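Nodulation fucosyltransferase NodZ (Bradyrhizobium sp., PDB 2HLH) is a bacterial nodulation fucosyltransferase of the GT-B clan, a group of glycosyltransferases built from two Rossmann-like domains. Local coordinates at residues L19-S24 with D129-W134; W26-R31 with E113-R118; G168-G173 with S212-V217; V297-E302 with L311-N316. One frame throughout, in Å; residues are numbered along the deposited sequence. Where two conformers were deposited one is given.

Interaction 1 of 4, residues L19-S24 with D129-W134; sequences LWSLAS and DACLMW
Ser21 and Leu132 bring their CA atoms to 4.4 Å of each other where residues 19-24, in the N-terminal half of helix 15-32, meet the irregular chain 129-134. Two serines of the helix bind the backbone of this loop around Leu132. The N-H of Leu132 points to Ser21 OG at 2.9 Å, with a nearly straight N-H...O angle of 162°. One turn on, Ser24 OG donates to Leu132 O at 2.7 Å. OG lies beside the backbone N in both serines, which turns the hydroxyls to the loop, where they take up the N-H and C=O of Leu132.

Trp20 makes the broadest side-chain contact. Its CG stands anti to the backbone N, and the indole presents one face to the backbone at Met133 and Trp134. Met133 CA sits 3.8 Å from the centroid of the five-membered ring of Trp20, only 6° off the normal, a CH-pi contact. Trp134 N lies over the same face; its 3.2 Å approach to Trp20 NE1 joins two donors and is no hydrogen bond. Met133 CG packs on Trp20 CE3, and its sulfur stands oblique to the six-membered ring as a Met-aromatic contact. At the far end, the edge of Trp20 meets the face of Trp134 with the planes at 53°, and Trp20 CH2 comes to 3.5 Å from Trp134 CE2.

Asp17 also bonds Ser21 OG. Leu132 reaches Leu111 and Phe115 of helix 101-116, Leu22 and Ala23 pack on Ile144 of helix 138-147, and Arg291 of helix 291-296 touches both tryptophans.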
loop_
_atom_site.group_PDB
_atom_site.type_symbol
_atom_site.label_atom_id
_atom_site.label_comp_id
_atom_site.label_asym_id
_atom_site.label_seq_id
_atom_site.Cartn_x
_atom_site.Cartn_y
_atom_site.Cartn_z
ATOM N N LEU A 19 2.857 -1.068 -2.265
ATOM C CA LEU A 19 2.526 -0.104 -3.335
ATOM C C LEU A 19 3.282 1.202 -3.182
ATOM O O LEU A 19 3.691 1.772 -4.182
ATOM C CB LEU A 19 1.022 0.151 -3.386
ATOM C CG LEU A 19 0.296 -1.158 -3.824
ATOM C CD1 LEU A 19 -1.213 -1.003 -3.637
ATOM C CD2 LEU A 19 0.654 -1.560 -5.228
ATOM N N TRP A 20 3.515 1.649 -1.950
ATOM C CA TRP A 20 4.366 2.841 -1.738
ATOM C C TRP A 20 5.818 2.549 -2.128
ATOM O O TRP A 20 6.478 3.318 -2.862
ATOM C CB TRP A 20 4.235 3.298 -0.287
ATOM C CG TRP A 20 4.593 4.715 -0.024
ATOM C CD1 TRP A 20 5.364 5.549 -0.802
ATOM C CD2 TRP A 20 4.199 5.463 1.102
ATOM N NE1 TRP A 20 5.469 6.796 -0.206
ATOM C CE2 TRP A 20 4.776 6.753 0.984
ATOM C CE3 TRP A 20 3.426 5.160 2.248
ATOM C CZ2 TRP A 20 4.540 7.755 1.908
ATOM C CZ3 TRP A 20 3.223 6.127 3.177
ATOM C CH2 TRP A 20 3.776 7.441 3.003
ATOM N N SER A 21 6.327 1.421 -1.635
ATOM C CA SER A 21 7.662 0.973 -1.980
ATOM C C SER A 21 7.822 0.787 -3.493
ATOM O O SER A 21 8.884 1.086 -4.052
ATOM C CB SER A 21 8.000 -0.312 -1.198
ATOM O OG SER A 21 8.082 -0.019 0.210
ATOM N N LEU A 22 6.777 0.270 -4.154
ATOM C CA LEU A 22 6.746 0.105 -5.606
ATOM C C LEU A 22 6.901 1.425 -6.305
ATOM O O LEU A 22 7.654 1.532 -7.257
ATOM C CB LEU A 22 5.441 -0.562 -6.068
ATOM C CG LEU A 22 5.301 -0.786 -7.589
ATOM C CD1 LEU A 22 6.416 -1.541 -8.211
ATOM C CD2 LEU A 22 4.037 -1.472 -7.852
ATOM N N ALA A 23 6.229 2.448 -5.787
ATOM C CA ALA A 23 6.320 3.791 -6.383
ATOM C C ALA A 23 7.732 4.343 -6.279
ATOM O O ALA A 23 8.215 4.983 -7.207
ATOM C CB ALA A 23 5.342 4.725 -5.701
ATOM N N SER A 24 8.417 4.088 -5.164
ATOM C CA SER A 24 9.797 4.544 -5.046
ATOM C C SER A 24 10.747 3.856 -6.056
ATOM O O SER A 24 11.633 4.508 -6.632
ATOM C CB SER A 24 10.310 4.338 -3.621
ATOM O OG SER A 24 9.450 5.029 -2.702
ATOM N N ASP A 129 14.879 -4.249 -1.564
ATOM C CA ASP A 129 14.320 -5.286 -0.698
ATOM C C ASP A 129 14.305 -4.799 0.761
ATOM O O ASP A 129 14.805 -5.426 1.701
ATOM C CB ASP A 129 15.090 -6.595 -0.952
ATOM C CG ASP A 129 14.428 -7.805 -0.405
ATOM O OD1 ASP A 129 13.277 -7.759 0.086
ATOM O OD2 ASP A 129 15.106 -8.884 -0.529
ATOM N N ALA A 130 13.688 -3.619 0.908
ATOM C CA ALA A 130 13.520 -2.960 2.156
ATOM C C ALA A 130 12.328 -2.009 2.002
ATOM O O ALA A 130 11.814 -1.792 0.907
ATOM C CB ALA A 130 14.784 -2.158 2.483
ATOM N N CYS A 131 11.892 -1.429 3.103
ATOM C CA CYS A 131 10.770 -0.489 3.062
ATOM C C CYS A 131 11.202 0.808 2.385
ATOM O O CYS A 131 12.147 1.446 2.835
ATOM C CB CYS A 131 10.300 -0.180 4.447
ATOM S SG CYS A 131 8.817 0.865 4.480
ATOM N N LEU A 132 10.509 1.204 1.308
ATOM C CA LEU A 132 10.779 2.482 0.655
ATOM C C LEU A 132 9.619 3.460 0.731
ATOM O O LEU A 132 9.471 4.373 -0.091
ATOM C CB LEU A 132 11.237 2.245 -0.778
ATOM C CG LEU A 132 12.599 1.538 -0.885
ATOM C CD1 LEU A 132 12.896 1.247 -2.368
ATOM C CD2 LEU A 132 13.716 2.386 -0.264
ATOM N N MET A 133 8.813 3.312 1.769
ATOM C CA MET A 133 7.812 4.321 2.062
ATOM C C MET A 133 8.539 5.626 2.294
ATOM O O MET A 133 9.628 5.670 2.913
ATOM C CB MET A 133 7.025 3.976 3.331
ATOM C CG MET A 133 6.132 2.759 3.136
ATOM S SD MET A 133 5.486 2.026 4.650
ATOM C CE MET A 133 4.865 3.402 5.502
ATOM N N TRP A 134 7.910 6.683 1.816
ATOM C CA TRP A 134 8.383 8.066 1.876
ATOM C C TRP A 134 9.581 8.381 0.953
ATOM O O TRP A 134 10.139 9.495 1.049
ATOM C CB TRP A 134 8.720 8.535 3.301
ATOM C CG TRP A 134 7.629 8.341 4.322
ATOM C CD1 TRP A 134 7.518 7.323 5.235
ATOM C CD2 TRP A 134 6.516 9.198 4.537
ATOM N NE1 TRP A 134 6.383 7.506 6.006
ATOM C CE2 TRP A 134 5.754 8.646 5.588
ATOM C CE3 TRP A 134 6.054 10.357 3.904
ATOM C CZ2 TRP A 134 4.568 9.227 6.032
ATOM C CZ3 TRP A 134 4.884 10.946 4.357
ATOM C CH2 TRP A 134 4.156 10.383 5.414
#

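Interaction 2 of 4, residues W26-R31 with E113-R118; sequences WSYAQR and ELFQAR
Arg31 reaches from helix 15-32 to the end of helix 101-116, where Phe115 O receives both of its terminal nitrogens. The NH2 bond is the stronger, 2.6 Å to Phe115 O with an N-H...O angle of 156°, on a carbonyl lone pair and only 7° out of the guanidinium plane. NH1 adds a weak bond to the same oxygen at 3.1 Å. Beside it the Tyr28 and Phe115 rings lie near parallel, planes at 25°, but slid so far that they barely overlap; Tyr28 CD1 and Phe115 CD1 are 3.4 Å apart. Leu114 CD2 packs 3.7 Å from Tyr28 CZ.

Ala117 is the first residue to leave helical geometry, so the arginine addresses a carbonyl of the last helical turn, joining two helices of the Rossmann-like domain that contains strand 6-10. The guanidinium is backed by Tyr28 CD1, 4.0 Å above its plane and over its centre. Tyr28 and Arg31 both leave their helix with CG anti to the backbone N, which directs them to the same neighbour.

Farther out, a water accepts a hydrogen bond from Tyr28 OH at 2.7 Å and donates to Leu114 O, while Ser121 N also bonds that hydroxyl. Val7 and Arg34 pack against Tyr28.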
loop_
_atom_site.group_PDB
_atom_site.type_symbol
_atom_site.label_atom_id
_atom_site.label_comp_id
_atom_site.label_asym_id
_atom_site.label_seq_id
_atom_site.Cartn_x
_atom_site.Cartn_y
_atom_site.Cartn_z
ATOM N N TRP A 26 9.762 2.515 -8.905
ATOM C CA TRP A 26 9.329 3.017 -10.202
ATOM C C TRP A 26 10.007 4.341 -10.497
ATOM O O TRP A 26 10.533 4.558 -11.599
ATOM C CB TRP A 26 7.770 3.110 -10.287
ATOM C CG TRP A 26 7.364 3.792 -11.541
ATOM C CD1 TRP A 26 7.126 3.205 -12.735
ATOM C CD2 TRP A 26 7.281 5.209 -11.770
ATOM N NE1 TRP A 26 6.841 4.139 -13.689
ATOM C CE2 TRP A 26 6.976 5.388 -13.141
ATOM C CE3 TRP A 26 7.424 6.338 -10.961
ATOM C CZ2 TRP A 26 6.761 6.633 -13.697
ATOM C CZ3 TRP A 26 7.253 7.578 -11.519
ATOM C CH2 TRP A 26 6.949 7.722 -12.902
ATOM N N SER A 27 10.041 5.229 -9.505
ATOM C CA SER A 27 10.596 6.550 -9.685
ATOM C C SER A 27 12.050 6.492 -10.064
ATOM O O SER A 27 12.493 7.237 -10.944
ATOM C CB SER A 27 10.428 7.376 -8.383
ATOM O OG SER A 27 10.796 8.706 -8.633
ATOM N N TYR A 28 12.816 5.618 -9.417
ATOM C CA TYR A 28 14.232 5.507 -9.764
ATOM C C TYR A 28 14.419 4.893 -11.181
ATOM O O TYR A 28 15.276 5.312 -11.963
ATOM C CB TYR A 28 15.002 4.701 -8.718
ATOM C CG TYR A 28 16.495 4.851 -8.869
ATOM C CD1 TYR A 28 17.120 6.024 -8.526
ATOM C CD2 TYR A 28 17.284 3.815 -9.397
ATOM C CE1 TYR A 28 18.466 6.180 -8.662
ATOM C CE2 TYR A 28 18.665 3.972 -9.542
ATOM C CZ TYR A 28 19.240 5.159 -9.154
ATOM O OH TYR A 28 20.602 5.369 -9.309
ATOM N N ALA A 29 13.622 3.883 -11.482
ATOM C CA ALA A 29 13.594 3.299 -12.827
ATOM C C ALA A 29 13.298 4.345 -13.886
ATOM O O ALA A 29 13.977 4.414 -14.929
ATOM C CB ALA A 29 12.538 2.171 -12.887
ATOM N N GLN A 30 12.309 5.187 -13.612
ATOM C CA GLN A 30 11.930 6.279 -14.527
ATOM C C GLN A 30 13.081 7.243 -14.712
ATOM O O GLN A 30 13.416 7.612 -15.832
ATOM C CB GLN A 30 10.664 7.004 -14.033
ATOM C CG GLN A 30 10.070 8.025 -15.069
ATOM C CD GLN A 30 10.850 9.327 -15.118
ATOM O OE1 GLN A 30 11.405 9.769 -14.105
ATOM N NE2 GLN A 30 10.914 9.952 -16.311
ATOM N N ARG A 31 13.717 7.637 -13.616
ATOM C CA ARG A 31 14.769 8.654 -13.674
ATOM C C ARG A 31 16.026 8.181 -14.401
ATOM O O ARG A 31 16.684 8.958 -15.065
ATOM C CB ARG A 31 15.166 9.076 -12.267
ATOM C CG ARG A 31 16.137 10.210 -12.236
ATOM C CD ARG A 31 17.083 10.064 -11.067
ATOM N NE ARG A 31 16.312 10.017 -9.832
ATOM C CZ ARG A 31 16.860 9.994 -8.623
ATOM N NH1 ARG A 31 18.199 10.053 -8.463
ATOM N NH2 ARG A 31 16.050 9.931 -7.590
ATOM N N GLU A 113 19.982 7.009 0.048
ATOM C CA GLU A 113 21.113 7.802 -0.360
ATOM C C GLU A 113 21.289 7.762 -1.888
ATOM O O GLU A 113 21.564 8.782 -2.521
ATOM C CB GLU A 113 22.407 7.328 0.316
ATOM C CG GLU A 113 22.485 7.463 1.837
ATOM C CD GLU A 113 22.490 8.882 2.322
ATOM O OE1 GLU A 113 22.721 9.839 1.527
ATOM O OE2 GLU A 113 22.271 9.042 3.539
ATOM N N LEU A 114 21.156 6.602 -2.482
ATOM C CA LEU A 114 21.283 6.481 -3.938
ATOM C C LEU A 114 20.246 7.347 -4.649
ATOM O O LEU A 114 20.544 8.090 -5.590
ATOM C CB LEU A 114 21.061 5.060 -4.356
ATOM C CG LEU A 114 21.174 4.852 -5.877
ATOM C CD1 LEU A 114 22.592 5.115 -6.344
ATOM C CD2 LEU A 114 20.749 3.472 -6.196
ATOM N N PHE A 115 19.013 7.247 -4.183
ATOM C CA PHE A 115 17.912 7.941 -4.804
ATOM C C PHE A 115 18.069 9.473 -4.669
ATOM O O PHE A 115 17.522 10.227 -5.464
ATOM C CB PHE A 115 16.598 7.543 -4.138
ATOM C CG PHE A 115 16.141 6.117 -4.390
ATOM C CD1 PHE A 115 16.808 5.237 -5.221
ATOM C CD2 PHE A 115 14.987 5.676 -3.772
ATOM C CE1 PHE A 115 16.379 3.958 -5.421
ATOM C CE2 PHE A 115 14.539 4.414 -3.988
ATOM C CZ PHE A 115 15.222 3.547 -4.846
ATOM N N GLN A 116 18.795 9.930 -3.672
ATOM C CA GLN A 116 19.090 11.362 -3.504
ATOM C C GLN A 116 20.307 11.813 -4.300
ATOM O O GLN A 116 20.490 13.028 -4.523
ATOM C CB GLN A 116 19.323 11.692 -2.029
ATOM C CG GLN A 116 18.017 11.664 -1.222
ATOM C CD GLN A 116 18.213 11.525 0.302
ATOM O OE1 GLN A 116 17.228 11.376 1.037
ATOM N NE2 GLN A 116 19.462 11.557 0.768
ATOM N N ALA A 117 21.141 10.865 -4.710
ATOM C CA ALA A 117 22.383 11.178 -5.410
ATOM C C ALA A 117 22.106 11.711 -6.814
ATOM O O ALA A 117 21.143 11.328 -7.441
ATOM C CB ALA A 117 23.286 9.958 -5.491
ATOM N N ARG A 118 23.001 12.568 -7.282
ATOM C CA ARG A 118 22.931 13.205 -8.602
ATOM C C ARG A 118 23.174 12.195 -9.743
ATOM O O ARG A 118 22.446 12.189 -10.736
ATOM C CB ARG A 118 23.981 14.328 -8.659
HETATM O O HOH W 1 21.354 7.766 -8.410
#

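Interaction 3 of 4, residues G168-G173 with S212-V217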
loop_
_atom_site.group_PDB
_atom_site.type_symbol
_atom_site.label_atom_id
_atom_site.label_comp_id
_atom_site.label_asym_id
_atom_site.label_seq_id
_atom_site.Cartn_x
_atom_site.Cartn_y
_atom_site.Cartn_z
ATOM N N GLY A 168 -24.774 8.020 -3.566
ATOM C CA GLY A 168 -25.758 8.888 -2.979
ATOM C C GLY A 168 -25.503 9.355 -1.546
ATOM O O GLY A 168 -26.382 9.971 -0.940
ATOM N N HIS A 169 -24.316 9.080 -1.005
ATOM C CA HIS A 169 -24.017 9.320 0.393
ATOM C C HIS A 169 -22.633 9.909 0.542
ATOM O O HIS A 169 -21.775 9.802 -0.360
ATOM C CB HIS A 169 -24.080 8.004 1.213
ATOM C CG HIS A 169 -25.460 7.429 1.280
ATOM N ND1 HIS A 169 -25.880 6.406 0.465
ATOM C CD2 HIS A 169 -26.525 7.748 2.049
ATOM C CE1 HIS A 169 -27.167 6.171 0.672
ATOM N NE2 HIS A 169 -27.581 6.961 1.635
ATOM N N SER A 170 -22.422 10.507 1.717
ATOM C CA SER A 170 -21.104 10.974 2.103
ATOM C C SER A 170 -20.610 10.025 3.195
ATOM O O SER A 170 -21.222 9.889 4.266
ATOM C CB SER A 170 -21.145 12.437 2.589
ATOM O OG SER A 170 -21.603 13.360 1.596
ATOM N N ILE A 171 -19.515 9.340 2.911
ATOM C CA ILE A 171 -19.049 8.279 3.787
ATOM C C ILE A 171 -17.849 8.793 4.575
ATOM O O ILE A 171 -16.889 9.390 4.032
ATOM C CB ILE A 171 -18.649 7.031 2.956
ATOM C CG1 ILE A 171 -19.823 6.602 2.061
ATOM C CG2 ILE A 171 -18.136 5.903 3.829
ATOM C CD1 ILE A 171 -21.051 6.224 2.780
ATOM N N ILE A 172 -17.910 8.537 5.868
ATOM C CA ILE A 172 -16.777 8.720 6.775
ATOM C C ILE A 172 -16.156 7.351 6.962
ATOM O O ILE A 172 -16.779 6.427 7.503
ATOM C CB ILE A 172 -17.244 9.284 8.142
ATOM C CG1 ILE A 172 -17.918 10.636 7.937
ATOM C CG2 ILE A 172 -16.098 9.309 9.144
ATOM C CD1 ILE A 172 -18.750 11.103 9.097
ATOM N N GLY A 173 -14.926 7.225 6.453
ATOM C CA GLY A 173 -14.109 6.041 6.591
ATOM C C GLY A 173 -13.311 6.089 7.871
ATOM O O GLY A 173 -12.828 7.122 8.267
ATOM N N SER A 212 -19.828 19.277 7.951
ATOM C CA SER A 212 -20.943 19.322 7.035
ATOM C C SER A 212 -20.598 18.512 5.760
ATOM O O SER A 212 -19.442 18.465 5.313
ATOM C CB SER A 212 -21.389 20.774 6.787
ATOM O OG SER A 212 -21.252 21.118 5.430
ATOM N N TYR A 213 -21.604 17.804 5.252
ATOM C CA TYR A 213 -21.477 16.945 4.083
ATOM C C TYR A 213 -22.614 17.220 3.124
ATOM O O TYR A 213 -23.675 17.649 3.560
ATOM C CB TYR A 213 -21.503 15.478 4.486
ATOM C CG TYR A 213 -20.340 15.097 5.372
ATOM C CD1 TYR A 213 -19.124 14.686 4.833
ATOM C CD2 TYR A 213 -20.444 15.206 6.757
ATOM C CE1 TYR A 213 -18.049 14.362 5.656
ATOM C CE2 TYR A 213 -19.371 14.884 7.595
ATOM C CZ TYR A 213 -18.175 14.460 7.048
ATOM O OH TYR A 213 -17.066 14.180 7.879
ATOM N N PRO A 214 -22.400 17.000 1.828
ATOM C CA PRO A 214 -23.446 17.276 0.840
ATOM C C PRO A 214 -24.532 16.212 0.760
ATOM O O PRO A 214 -25.621 16.495 0.284
ATOM C CB PRO A 214 -22.668 17.358 -0.465
ATOM C CG PRO A 214 -21.510 16.500 -0.245
ATOM C CD PRO A 214 -21.139 16.637 1.181
ATOM N N LYS A 215 -24.240 15.003 1.235
ATOM C CA LYS A 215 -25.172 13.880 1.124
ATOM C C LYS A 215 -25.308 13.168 2.472
ATOM O O LYS A 215 -24.494 13.381 3.390
ATOM C CB LYS A 215 -24.693 12.908 0.033
ATOM C CG LYS A 215 -24.585 13.522 -1.351
ATOM C CD LYS A 215 -23.970 12.520 -2.361
ATOM C CE LYS A 215 -22.434 12.310 -2.201
ATOM N NZ LYS A 215 -21.563 13.375 -2.785
ATOM N N PRO A 216 -26.349 12.346 2.624
ATOM C CA PRO A 216 -26.513 11.672 3.912
ATOM C C PRO A 216 -25.306 10.811 4.289
ATOM O O PRO A 216 -24.703 10.155 3.419
ATOM C CB PRO A 216 -27.776 10.825 3.723
ATOM C CG PRO A 216 -28.472 11.461 2.590
ATOM C CD PRO A 216 -27.441 12.029 1.692
ATOM N N VAL A 217 -24.931 10.895 5.561
ATOM C CA VAL A 217 -23.706 10.307 6.056
ATOM C C VAL A 217 -23.867 8.862 6.483
ATOM O O VAL A 217 -24.832 8.479 7.155
ATOM C CB VAL A 217 -23.174 11.109 7.249
ATOM C CG1 VAL A 217 -22.113 10.363 7.997
ATOM C CG2 VAL A 217 -22.694 12.463 6.771
HETATM O O HOH W 2 -19.601 13.698 -0.081
#
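The start of a parallel beta pairing in the second Rossmann-like sheet is held here: strand 170-176 begins beside strand 217-223, and the turn that leads out of helix 194-210 closes over its first residues. Helix 194-210 is thus the connection of a beta-alpha-beta crossover whose two strands are neighbours. Ser170 pairs with Val217 in parallel register, CA atoms 4.8 Å apart. Ser170 N donates to Pro216 O at 2.9 Å, approaching from above the carbonyl plane, 43° out of it. In return Val217 CA makes a CA-H...O contact of 3.1 Å with Ser170 O.

Ser170 also works through its side chain. With OG beside the backbone N (chi1 -61°), the hydroxyl meets the turn and accepts from Lys215 N at 3.1 Å, the N-H...O angle a bent 138°. Water 2 lies 2.6 Å from the same OG and weakly accepts from Lys215 NZ; the lysine chain, bent at chi3 and chi4, curls alongside the backbone of Gly168 and His169.

The apolar part lies further along the strand. Ile172 CD1 touches Val217 CG1 at 3.6 Å, and Ile172 CG1 packs 3.9 Å from Tyr213 CZ, the two side chains crossing at about a right angle. Tyr213 OH has partners of its own in Ala208 O and Thr279 OG1. On the other side of the backbone, Pro216 O sits at the His169 ring edge, near the ring plane.

Chemically, Ser170 offers both backbone N and hydroxyl oxygen to successive parts of the turn, consistent with one residue tying the loop to the start of the parallel pairing.

Interaction 4 of 4, residues V297-E302 with L311-N316; sequences VPRIIE and LTMIDN
An antiparallel beta hairpin joins strands 299-303 and 311-315, the latter being the outermost strand at one end of the second sheet. The strand segments run at 158° with their axes 4.6 Å apart at closest approach. Ile300-Ile314 and Glu302-Thr312 are hydrogen-bonded pairs, each linked in both directions, and they alternate with the non-hydrogen-bonded pairs Arg299-Asp315 and Ile301-Met313. Ile314 N reaches Ile300 O at 2.7 Å in the carbonyl plane, and Thr312 N donates to Glu302 O with an N-H...O angle of 171°. Ile300 O also receives a CA-H...O contact from Met313 CA at 3.2 Å.

Beyond the strand end Asn316 makes two further bonds to the other segment, from backbone and side chain. Its N donates to Pro298 O at 2.7 Å, and its side chain, with CG anti to the backbone N (chi1 177°), turns ND2 to Val297 O at 3.0 Å. The acceptor lies near the amide plane, while ND2 stands above the plane of the Val297 carbonyl. ND2 also bonds Leu295 O weakly.

The two faces differ. On one, Ile301 CG1 packs 3.5 Å from Met313 CG, and the Met313 sulfur lies by the aliphatic part of Arg299, in the conformer given. On the other, Ile314 CD1 reaches Ile300 CG2 and comes to 3.4 Å from Glu302 OE2, which is in a salt bridge with Arg282.

Strand 279-283 continues the sheet beyond strand 299-303, bonding to it through Val280 and Arg282. Helix 194-210 covers Ile301 and Leu311 on one face, while Arg294 of helix 291-296 touches Ile300 and Ile314 on the other.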
loop_
_atom_site.group_PDB
_atom_site.type_symbol
_atom_site.label_atom_id
_atom_site.label_comp_id
_atom_site.label_asym_id
_atom_site.label_seq_id
_atom_site.Cartn_x
_atom_site.Cartn_y
_atom_site.Cartn_z
ATOM N N VAL A 297 -8.621 11.689 -0.448
ATOM C CA VAL A 297 -9.842 12.062 0.296
ATOM C C VAL A 297 -9.810 13.541 0.688
ATOM O O VAL A 297 -8.781 14.037 1.104
ATOM C CB VAL A 297 -9.986 11.132 1.553
ATOM C CG1 VAL A 297 -11.030 11.593 2.507
ATOM C CG2 VAL A 297 -10.282 9.737 1.094
ATOM N N PRO A 298 -10.944 14.263 0.561
ATOM C CA PRO A 298 -10.924 15.678 0.881
ATOM C C PRO A 298 -10.498 16.080 2.312
ATOM O O PRO A 298 -9.923 17.112 2.481
ATOM C CB PRO A 298 -12.382 16.106 0.673
ATOM C CG PRO A 298 -12.976 15.086 -0.211
ATOM C CD PRO A 298 -12.246 13.830 0.015
ATOM N N ARG A 299 -10.811 15.254 3.300
ATOM C CA ARG A 299 -10.571 15.564 4.694
ATOM C C ARG A 299 -10.024 14.343 5.428
ATOM O O ARG A 299 -10.560 13.262 5.326
ATOM C CB ARG A 299 -11.859 16.073 5.349
ATOM C CG ARG A 299 -12.202 17.490 4.839
ATOM C CD ARG A 299 -13.307 18.229 5.642
ATOM N NE ARG A 299 -14.596 17.633 5.408
ATOM C CZ ARG A 299 -15.769 18.215 5.632
ATOM N NH1 ARG A 299 -15.859 19.401 6.190
ATOM N NH2 ARG A 299 -16.867 17.533 5.366
ATOM N N ILE A 300 -8.910 14.541 6.137
ATOM C CA ILE A 300 -8.298 13.509 6.939
ATOM C C ILE A 300 -8.296 13.947 8.384
ATOM O O ILE A 300 -7.917 15.060 8.670
ATOM C CB ILE A 300 -6.854 13.220 6.436
ATOM C CG1 ILE A 300 -6.888 12.686 4.994
ATOM C CG2 ILE A 300 -6.187 12.210 7.297
ATOM C CD1 ILE A 300 -6.637 13.742 3.898
ATOM N N ILE A 301 -8.747 13.075 9.277
ATOM C CA ILE A 301 -8.666 13.303 10.722
ATOM C C ILE A 301 -7.680 12.264 11.296
ATOM O O ILE A 301 -7.834 11.042 11.066
ATOM C CB ILE A 301 -10.064 13.185 11.375
ATOM C CG1 ILE A 301 -10.913 14.395 10.956
ATOM C CG2 ILE A 301 -9.982 13.098 12.933
ATOM C CD1 ILE A 301 -12.369 14.346 11.371
ATOM N N GLU A 302 -6.685 12.778 12.027
ATOM C CA GLU A 302 -5.525 12.031 12.596
ATOM C C GLU A 302 -5.499 12.378 14.105
ATOM O O GLU A 302 -5.820 13.519 14.492
ATOM C CB GLU A 302 -4.259 12.420 11.830
ATOM C CG GLU A 302 -4.095 11.989 10.364
ATOM C CD GLU A 302 -2.785 12.352 9.655
ATOM O OE1 GLU A 302 -1.842 12.986 10.214
ATOM O OE2 GLU A 302 -2.647 12.035 8.434
ATOM N N LEU A 311 -7.160 15.609 18.384
ATOM C CA LEU A 311 -7.421 15.327 16.969
ATOM C C LEU A 311 -7.080 16.534 16.153
ATOM O O LEU A 311 -7.199 17.675 16.619
ATOM C CB LEU A 311 -8.886 14.987 16.765
ATOM C CG LEU A 311 -9.300 13.684 17.423
ATOM C CD1 LEU A 311 -10.786 13.633 17.518
ATOM C CD2 LEU A 311 -8.736 12.505 16.653
ATOM N N THR A 312 -6.605 16.284 14.947
ATOM C CA THR A 312 -6.424 17.346 13.990
ATOM C C THR A 312 -6.996 16.934 12.644
ATOM O O THR A 312 -7.289 15.744 12.415
ATOM C CB THR A 312 -4.982 17.735 13.842
ATOM O OG1 THR A 312 -4.914 18.949 13.072
ATOM C CG2 THR A 312 -4.180 16.653 13.185
ATOM N N MET A 313 -7.155 17.909 11.759
ATOM C CA MET A 313 -7.825 17.640 10.500
ATOM C C MET A 313 -7.020 18.273 9.406
ATOM O O MET A 313 -6.546 19.387 9.555
ATOM C CB MET A 313 -9.252 18.199 10.600
ATOM C CG MET A 313 -10.285 17.613 9.654
ATOM S SD MET A 313 -10.276 18.485 8.095
ATOM C CE MET A 313 -11.118 20.008 8.523
ATOM N N ILE A 314 -6.798 17.521 8.340
ATOM C CA ILE A 314 -6.088 17.992 7.185
ATOM C C ILE A 314 -7.053 18.110 6.005
ATOM O O ILE A 314 -7.744 17.127 5.667
ATOM C CB ILE A 314 -4.975 17.017 6.767
ATOM C CG1 ILE A 314 -4.048 16.696 7.937
ATOM C CG2 ILE A 314 -4.195 17.601 5.626
ATOM C CD1 ILE A 314 -3.634 15.266 7.969
ATOM N N ASP A 315 -7.061 19.299 5.396
ATOM C CA ASP A 315 -7.887 19.637 4.243
ATOM C C ASP A 315 -7.063 19.296 2.998
ATOM O O ASP A 315 -5.923 19.728 2.883
ATOM C CB ASP A 315 -8.259 21.142 4.252
ATOM C CG ASP A 315 -9.367 21.476 5.256
ATOM O OD1 ASP A 315 -10.344 20.704 5.354
ATOM O OD2 ASP A 315 -9.283 22.507 5.950
ATOM N N ASN A 316 -7.624 18.491 2.092
ATOM C CA ASN A 316 -6.879 17.984 0.918
ATOM C C ASN A 316 -7.571 18.166 -0.413
ATOM O O ASN A 316 -8.259 17.265 -0.885
ATOM C CB ASN A 316 -6.618 16.510 1.108
ATOM C CG ASN A 316 -5.917 15.845 -0.090
ATOM O OD1 ASN A 316 -5.059 16.423 -0.713
ATOM N ND2 ASN A 316 -6.265 14.581 -0.351
#

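How the interactions relate
From the N terminus, helix 15-32 enters both interaction 1 and interaction 2. Residues 26-31 meet 113-118 first, and that loop is nested inside the larger one closed when 129-134 returns to 19-24. The two contacts touch where Leu132 and the Ser24 carbonyl meet Phe115, tying helices 15-32 and 101-116 to the chain after strand 125-128. Interactions 3 and 4 follow in series, crossing neither, and reach the other sheet: one closes the 168-217 crossover, the other the terminal hairpin. Arg299 connects them through Ser212 O and the Tyr213 ring. Interaction 1 stays about 8 Å from interaction 4 at nearest atoms.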